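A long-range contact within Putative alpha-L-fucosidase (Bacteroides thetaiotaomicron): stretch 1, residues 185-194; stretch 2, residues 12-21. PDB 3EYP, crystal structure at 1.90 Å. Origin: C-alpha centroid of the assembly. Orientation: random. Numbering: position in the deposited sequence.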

ATOM      1  N   VAL A 185      12.440   7.321 -15.445  1.00 40.62           N
ATOM      2  CA  VAL A 185      11.072   6.948 -15.014  1.00 41.91           C
ATOM      3  C   VAL A 185      10.042   8.043 -15.324  1.00 43.24           C
ATOM      4  O   VAL A 185       8.965   7.834 -15.958  1.00 44.20           O
ATOM      5  CB  VAL A 185      11.027   6.467 -13.509  1.00 42.16           C
ATOM      6  CG1 VAL A 185       9.592   6.173 -13.061  1.00 42.43           C
ATOM      7  CG2 VAL A 185      11.918   5.159 -13.275  1.00 42.07           C
ATOM      8  N   ARG A 186      10.410   9.245 -14.924  1.00 45.57           N
ATOM      9  CA  ARG A 186       9.480  10.384 -14.919  1.00 46.79           C
ATOM     10  C   ARG A 186       9.156  10.762 -16.380  1.00 47.41           C
ATOM     11  O   ARG A 186       8.022  11.062 -16.747  1.00 48.04           O
ATOM     12  CB  ARG A 186      10.102  11.536 -14.147  1.00 47.18           C
ATOM     13  CG  ARG A 186       9.157  12.501 -13.506  1.00 51.99           C
ATOM     14  CD  ARG A 186       8.569  12.002 -12.171  1.00 50.75           C
ATOM     15  NE  ARG A 186       7.628  10.979 -12.523  1.00 53.24           N
ATOM     16  CZ  ARG A 186       7.230   9.992 -11.739  1.00 49.62           C
ATOM     17  NH1 ARG A 186       7.613   9.908 -10.459  1.00 49.88           N
ATOM     18  NH2 ARG A 186       6.405   9.126 -12.251  1.00 47.76           N
ATOM     19  N   GLU A 187      10.173  10.724 -17.223  1.00 48.10           N
ATOM     20  CA  GLU A 187       9.989  11.055 -18.639  1.00 47.88           C
ATOM     21  C   GLU A 187       9.155  10.027 -19.387  1.00 47.03           C
ATOM     22  O   GLU A 187       8.206  10.340 -20.109  1.00 45.11           O
ATOM     23  CB  GLU A 187      11.334  11.280 -19.330  1.00 49.55           C
ATOM     24  CG  GLU A 187      11.187  11.261 -20.852  1.00 55.31           C
ATOM     25  CD  GLU A 187      12.476  11.544 -21.564  1.00 62.34           C
ATOM     26  OE1 GLU A 187      13.048  10.596 -22.153  1.00 68.69           O
ATOM     27  OE2 GLU A 187      12.915  12.724 -21.545  1.00 68.05           O
ATOM     28  N   LYS A 188       9.458   8.769 -19.163  1.00 44.86           N
ATOM     29  CA  LYS A 188       8.839   7.733 -19.959  1.00 44.71           C
ATOM     30  C   LYS A 188       7.492   7.315 -19.428  1.00 43.55           C
ATOM     31  O   LYS A 188       6.659   6.842 -20.160  1.00 43.89           O
ATOM     32  CB  LYS A 188       9.754   6.510 -20.037  1.00 44.27           C
ATOM     33  CG  LYS A 188      11.024   6.838 -20.796  1.00 44.86           C
ATOM     34  CD  LYS A 188      11.840   5.605 -21.106  1.00 48.83           C
ATOM     35  CE  LYS A 188      13.003   5.933 -22.046  1.00 49.32           C
ATOM     36  NZ  LYS A 188      12.544   5.869 -23.486  1.00 48.30           N
ATOM     37  N   GLN A 189       7.337   7.450 -18.116  1.00 43.41           N
ATOM     38  CA  GLN A 189       6.156   6.964 -17.371  1.00 42.34           C
ATOM     39  C   GLN A 189       5.632   8.017 -16.376  1.00 43.77           C
ATOM     40  O   GLN A 189       5.796   7.888 -15.144  1.00 42.31           O
ATOM     41  CB  GLN A 189       6.540   5.688 -16.618  1.00 42.45           C
ATOM     42  CG  GLN A 189       6.935   4.496 -17.541  1.00 41.75           C
ATOM     43  CD  GLN A 189       5.769   3.951 -18.345  1.00 40.60           C
ATOM     44  OE1 GLN A 189       4.599   4.234 -18.032  1.00 40.01           O
ATOM     45  NE2 GLN A 189       6.066   3.086 -19.350  1.00 41.42           N
ATOM     46  N   PRO A 190       4.988   9.064 -16.885  1.00 44.65           N
ATOM     47  CA  PRO A 190       4.722  10.166 -15.971  1.00 45.48           C
ATOM     48  C   PRO A 190       3.739   9.821 -14.827  1.00 45.36           C
ATOM     49  O   PRO A 190       3.690  10.505 -13.825  1.00 47.38           O
ATOM     50  CB  PRO A 190       4.215  11.290 -16.891  1.00 46.39           C
ATOM     51  CG  PRO A 190       4.039  10.696 -18.246  1.00 47.84           C
ATOM     52  CD  PRO A 190       4.698   9.372 -18.295  1.00 45.30           C
ATOM     53  N   ASP A 191       3.006   8.736 -14.949  1.00 44.97           N
ATOM     54  CA  ASP A 191       2.047   8.377 -13.903  1.00 45.20           C
ATOM     55  C   ASP A 191       2.645   7.357 -12.922  1.00 44.23           C
ATOM     56  O   ASP A 191       1.980   6.871 -11.997  1.00 43.81           O
ATOM     57  CB  ASP A 191       0.768   7.819 -14.503  1.00 45.83           C
ATOM     58  CG  ASP A 191      -0.153   8.918 -15.063  1.00 49.79           C
ATOM     59  OD1 ASP A 191       0.164  10.124 -14.954  1.00 50.32           O
ATOM     60  OD2 ASP A 191      -1.207   8.545 -15.605  1.00 59.25           O
ATOM     61  N   CYS A 192       3.917   7.074 -13.123  1.00 42.94           N
ATOM     62  CA  CYS A 192       4.587   6.038 -12.332  1.00 42.19           C
ATOM     63  C   CYS A 192       4.997   6.552 -10.952  1.00 40.86           C
ATOM     64  O   CYS A 192       5.774   7.468 -10.788  1.00 40.34           O
ATOM     65  CB  CYS A 192       5.800   5.449 -13.047  1.00 42.01           C
ATOM     66  SG  CYS A 192       6.484   3.977 -12.137  1.00 42.81           S
ATOM     67  N   VAL A 193       4.469   5.880  -9.964  1.00 41.58           N
ATOM     68  CA  VAL A 193       4.753   6.148  -8.536  1.00 40.76           C
ATOM     69  C   VAL A 193       6.041   5.455  -8.177  1.00 40.65           C
ATOM     70  O   VAL A 193       6.257   4.268  -8.468  1.00 40.05           O
ATOM     71  CB  VAL A 193       3.643   5.554  -7.630  1.00 42.00           C
ATOM     72  CG1 VAL A 193       4.037   5.615  -6.209  1.00 41.13           C
ATOM     73  CG2 VAL A 193       2.307   6.231  -7.821  1.00 42.71           C
ATOM     74  N   ILE A 194       6.922   6.212  -7.554  1.00 40.24           N
ATOM     75  CA  ILE A 194       8.196   5.682  -7.075  1.00 39.92           C
ATOM     76  C   ILE A 194       8.237   5.399  -5.568  1.00 38.52           C
ATOM     77  O   ILE A 194       8.036   6.311  -4.755  1.00 38.93           O
ATOM     78  CB  ILE A 194       9.335   6.587  -7.452  1.00 38.71           C
ATOM     79  CG1 ILE A 194       9.466   6.685  -8.979  1.00 40.59           C
ATOM     80  CG2 ILE A 194      10.641   6.103  -6.779  1.00 38.75           C
ATOM     81  CD1 ILE A 194      10.444   7.832  -9.397  1.00 40.19           C
TER
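Stretch 2 (12-21) ARQLEWYNRE

Stretch 2 is helical from Ala12 onward, and Glu21 is the first residue to leave helical phi/psi, with a positive phi of 71°. The helix is held by regular backbone bonds, among them Glu16 N to Ala12 O at 3.0 Å and Trp17 N to Arg13 O at 3.0 Å. Stretch 1 has three parts. Residues 185-188 end a helix that begins earlier in the chain. A type I beta turn follows from Gln189 to Cys192, closed by a hydrogen bond from Cys192 N to Gln189 O at 2.9 Å. Val193 and Ile194 then start a strand that continues later in the chain.

The helix of stretch 2 lies against the turn and the first strand residue. The backbones come closest at Asp191 and Arg13, whose CA atoms are 6.1 Å apart. The contact is small, burying 318 Å² with both sides summed. CA-to-CB points toward stretch 1 at Arg13, Glu16, Trp17 and Arg20. They follow an i, i+3, i+4, i+7 pattern, which puts them on one side of the helix.

Arg13 is the most covered residue of the contact. Its guanidinium lies flat on that of Arg186, with centres 3.5 Å apart and planes at 14°. Arg13 NE and Arg186 NH1 are 3.4 Å apart. Both are donors, so the pair is not a hydrogen bond; the near-parallel planes make it a stack, formed despite the like charges. Arg13 NH1 gives a weak hydrogen bond to Pro190 O at 3.3 Å. Its aliphatic part packs on the turn: Arg13 CD is 3.6 Å from Asp191 C and 3.4 Å from Cys192 O. On the other partner of the stack, Arg186 NH2 donates to Gln189 O at 3.2 Å, although the position of that nitrogen is less certain.

Val193 is the most covered residue of stretch 1. Its CG2 reaches several residues of the helix. Val193 CG2 is 3.7 Å from Arg13 O, 3.9 Å from Trp17 CB and 3.8 Å from Arg20 NH2. The approach to Trp17 is an apolar side-chain contact.

Glu16 and Arg20 are one helical turn apart and form a salt bridge, with Arg20 NE to Glu16 OE2 at 2.7 Å. Arg20 NH2 also donates to Glu16 OE1 at 2.8 Å. The same Glu16 OE1 is 4.1 Å from Val193 CG2. One water links the two stretches, donating to Glu16 OE1 at 2.6 Å and to Asp191 O at 2.7 Å.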

ATOM      1  N   ALA A  12      -1.139  14.180  -7.845  1.00 41.03           N
ATOM      2  CA  ALA A  12      -2.116  13.367  -8.602  1.00 40.63           C
ATOM      3  C   ALA A  12      -1.743  11.861  -8.493  1.00 41.03           C
ATOM      4  O   ALA A  12      -2.592  10.984  -8.321  1.00 39.43           O
ATOM      5  CB  ALA A  12      -2.197  13.814 -10.099  1.00 41.79           C
ATOM      6  N   ARG A  13      -0.443  11.605  -8.563  1.00 41.56           N
ATOM      7  CA  ARG A  13       0.126  10.222  -8.438  1.00 41.86           C
ATOM      8  C   ARG A  13      -0.177   9.609  -7.088  1.00 40.38           C
ATOM      9  O   ARG A  13      -0.519   8.462  -6.956  1.00 40.84           O
ATOM     10  CB  ARG A  13       1.653  10.206  -8.661  1.00 43.04           C
ATOM     11  CG  ARG A  13       1.960  10.186 -10.157  1.00 47.80           C
ATOM     12  CD  ARG A  13       3.454   9.898 -10.487  1.00 48.91           C
ATOM     13  NE  ARG A  13       4.369  10.691  -9.730  1.00 49.82           N
ATOM     14  CZ  ARG A  13       4.765  11.900 -10.081  1.00 51.51           C
ATOM     15  NH1 ARG A  13       4.364  12.435 -11.202  1.00 53.33           N
ATOM     16  NH2 ARG A  13       5.587  12.561  -9.312  1.00 51.18           N
ATOM     17  N   GLN A  14      -0.009  10.425  -6.076  1.00 40.29           N
ATOM     18  CA  GLN A  14      -0.210   9.984  -4.721  1.00 38.98           C
ATOM     19  C   GLN A  14      -1.677   9.717  -4.475  1.00 38.50           C
ATOM     20  O   GLN A  14      -2.031   8.804  -3.818  1.00 39.10           O
ATOM     21  CB  GLN A  14       0.412  10.932  -3.700  1.00 39.11           C
ATOM     22  CG  GLN A  14       1.940  10.961  -3.794  1.00 38.38           C
ATOM     23  CD  GLN A  14       2.552  12.089  -2.970  1.00 40.91           C
ATOM     24  OE1 GLN A  14       2.011  13.196  -2.936  1.00 41.28           O
ATOM     25  NE2 GLN A  14       3.689  11.832  -2.322  1.00 38.89           N
ATOM     26  N   LEU A  15      -2.543  10.507  -5.067  1.00 41.11           N
ATOM     27  CA  LEU A  15      -3.992  10.253  -4.923  1.00 40.54           C
ATOM     28  C   LEU A  15      -4.385   8.930  -5.611  1.00 40.58           C
ATOM     29  O   LEU A  15      -5.183   8.155  -5.126  1.00 40.05           O
ATOM     30  CB  LEU A  15      -4.791  11.418  -5.529  1.00 40.56           C
ATOM     31  CG  LEU A  15      -4.809  12.767  -4.826  1.00 41.21           C
ATOM     32  CD1 LEU A  15      -5.457  13.823  -5.841  1.00 46.13           C
ATOM     33  CD2 LEU A  15      -5.630  12.592  -3.522  1.00 40.93           C
ATOM     34  N   GLU A  16      -3.839   8.715  -6.789  1.00 40.81           N
ATOM     35  CA  GLU A  16      -4.140   7.486  -7.572  1.00 40.18           C
ATOM     36  C   GLU A  16      -3.704   6.236  -6.773  1.00 40.29           C
ATOM     37  O   GLU A  16      -4.443   5.261  -6.608  1.00 41.24           O
ATOM     38  CB  GLU A  16      -3.452   7.581  -8.949  1.00 40.03           C
ATOM     39  CG  GLU A  16      -3.608   6.311  -9.825  1.00 41.84           C
ATOM     40  CD  GLU A  16      -2.631   5.203  -9.428  1.00 44.94           C
ATOM     41  OE1 GLU A  16      -1.428   5.529  -9.251  1.00 44.40           O
ATOM     42  OE2 GLU A  16      -3.073   4.030  -9.290  1.00 45.72           O
ATOM     43  N   TRP A  17      -2.513   6.340  -6.207  1.00 39.75           N
ATOM     44  CA  TRP A  17      -1.897   5.259  -5.401  1.00 39.58           C
ATOM     45  C   TRP A  17      -2.703   4.985  -4.148  1.00 39.88           C
ATOM     46  O   TRP A  17      -3.026   3.847  -3.814  1.00 40.25           O
ATOM     47  CB  TRP A  17      -0.444   5.627  -5.054  1.00 39.71           C
ATOM     48  CG  TRP A  17       0.217   4.818  -3.976  1.00 41.33           C
ATOM     49  CD1 TRP A  17       0.920   3.666  -4.135  1.00 40.62           C
ATOM     50  CD2 TRP A  17       0.288   5.140  -2.568  1.00 41.72           C
ATOM     51  NE1 TRP A  17       1.429   3.236  -2.915  1.00 39.75           N
ATOM     52  CE2 TRP A  17       1.035   4.110  -1.937  1.00 41.80           C
ATOM     53  CE3 TRP A  17      -0.263   6.142  -1.779  1.00 40.98           C
ATOM     54  CZ2 TRP A  17       1.263   4.089  -0.575  1.00 39.57           C
ATOM     55  CZ3 TRP A  17      -0.041   6.121  -0.416  1.00 40.25           C
ATOM     56  CH2 TRP A  17       0.734   5.099   0.177  1.00 39.27           C
ATOM     57  N   TYR A  18      -3.119   6.052  -3.480  1.00 39.32           N
ATOM     58  CA  TYR A  18      -3.911   5.885  -2.261  1.00 39.04           C
ATOM     59  C   TYR A  18      -5.207   5.101  -2.538  1.00 40.07           C
ATOM     60  O   TYR A  18      -5.661   4.260  -1.755  1.00 40.13           O
ATOM     61  CB  TYR A  18      -4.217   7.258  -1.613  1.00 39.23           C
ATOM     62  CG  TYR A  18      -3.486   7.546  -0.327  1.00 38.28           C
ATOM     63  CD1 TYR A  18      -2.836   8.766  -0.132  1.00 39.24           C
ATOM     64  CD2 TYR A  18      -3.490   6.613   0.715  1.00 39.85           C
ATOM     65  CE1 TYR A  18      -2.214   9.056   1.067  1.00 42.79           C
ATOM     66  CE2 TYR A  18      -2.855   6.876   1.904  1.00 40.43           C
ATOM     67  CZ  TYR A  18      -2.198   8.083   2.066  1.00 40.80           C
ATOM     68  OH  TYR A  18      -1.575   8.361   3.254  1.00 40.00           O
ATOM     69  N   ASN A  19      -5.804   5.425  -3.677  1.00 39.39           N
ATOM     70  CA  ASN A  19      -7.090   4.877  -4.056  1.00 41.34           C
ATOM     71  C   ASN A  19      -7.057   3.384  -4.408  1.00 41.87           C
ATOM     72  O   ASN A  19      -8.093   2.691  -4.435  1.00 40.87           O
ATOM     73  CB  ASN A  19      -7.676   5.675  -5.225  1.00 41.69           C
ATOM     74  CG  ASN A  19      -9.141   5.357  -5.446  1.00 47.79           C
ATOM     75  OD1 ASN A  19      -9.926   5.224  -4.489  1.00 50.95           O
ATOM     76  ND2 ASN A  19      -9.502   5.147  -6.705  1.00 49.89           N
ATOM     77  N   ARG A  20      -5.855   2.889  -4.649  1.00 40.57           N
ATOM     78  CA  ARG A  20      -5.673   1.441  -4.981  1.00 40.58           C
ATOM     79  C   ARG A  20      -6.039   0.540  -3.781  1.00 40.26           C
ATOM     80  O   ARG A  20      -6.634  -0.541  -3.872  1.00 39.46           O
ATOM     81  CB  ARG A  20      -4.228   1.148  -5.394  1.00 41.19           C
ATOM     82  CG  ARG A  20      -3.718   1.914  -6.582  1.00 41.70           C
ATOM     83  CD  ARG A  20      -2.272   1.468  -6.905  1.00 41.50           C
ATOM     84  NE  ARG A  20      -1.601   2.374  -7.818  1.00 41.30           N
ATOM     85  CZ  ARG A  20      -0.278   2.416  -8.000  1.00 41.09           C
ATOM     86  NH1 ARG A  20       0.543   1.605  -7.350  1.00 42.45           N
ATOM     87  NH2 ARG A  20       0.220   3.268  -8.833  1.00 39.26           N
ATOM     88  N   GLU A  21      -5.684   1.075  -2.639  1.00 41.40           N
ATOM     89  CA  GLU A  21      -5.853   0.428  -1.303  1.00 40.17           C
ATOM     90  C   GLU A  21      -4.945  -0.729  -1.074  1.00 40.02           C
ATOM     91  O   GLU A  21      -4.190  -0.765  -0.106  1.00 38.95           O
ATOM     92  CB  GLU A  21      -7.323   0.091  -1.014  1.00 41.11           C
ATOM     93  CG  GLU A  21      -8.093   1.386  -0.847  1.00 42.89           C
ATOM     94  CD  GLU A  21      -9.521   1.254  -0.360  1.00 47.90           C
ATOM     95  OE1 GLU A  21     -10.031   0.126  -0.183  1.00 49.05           O
ATOM     96  OE2 GLU A  21     -10.114   2.350  -0.167  1.00 50.99           O
TER
HETATM   97  O   HOH W   1      -0.368   7.338 -10.764  1.00 45.36           O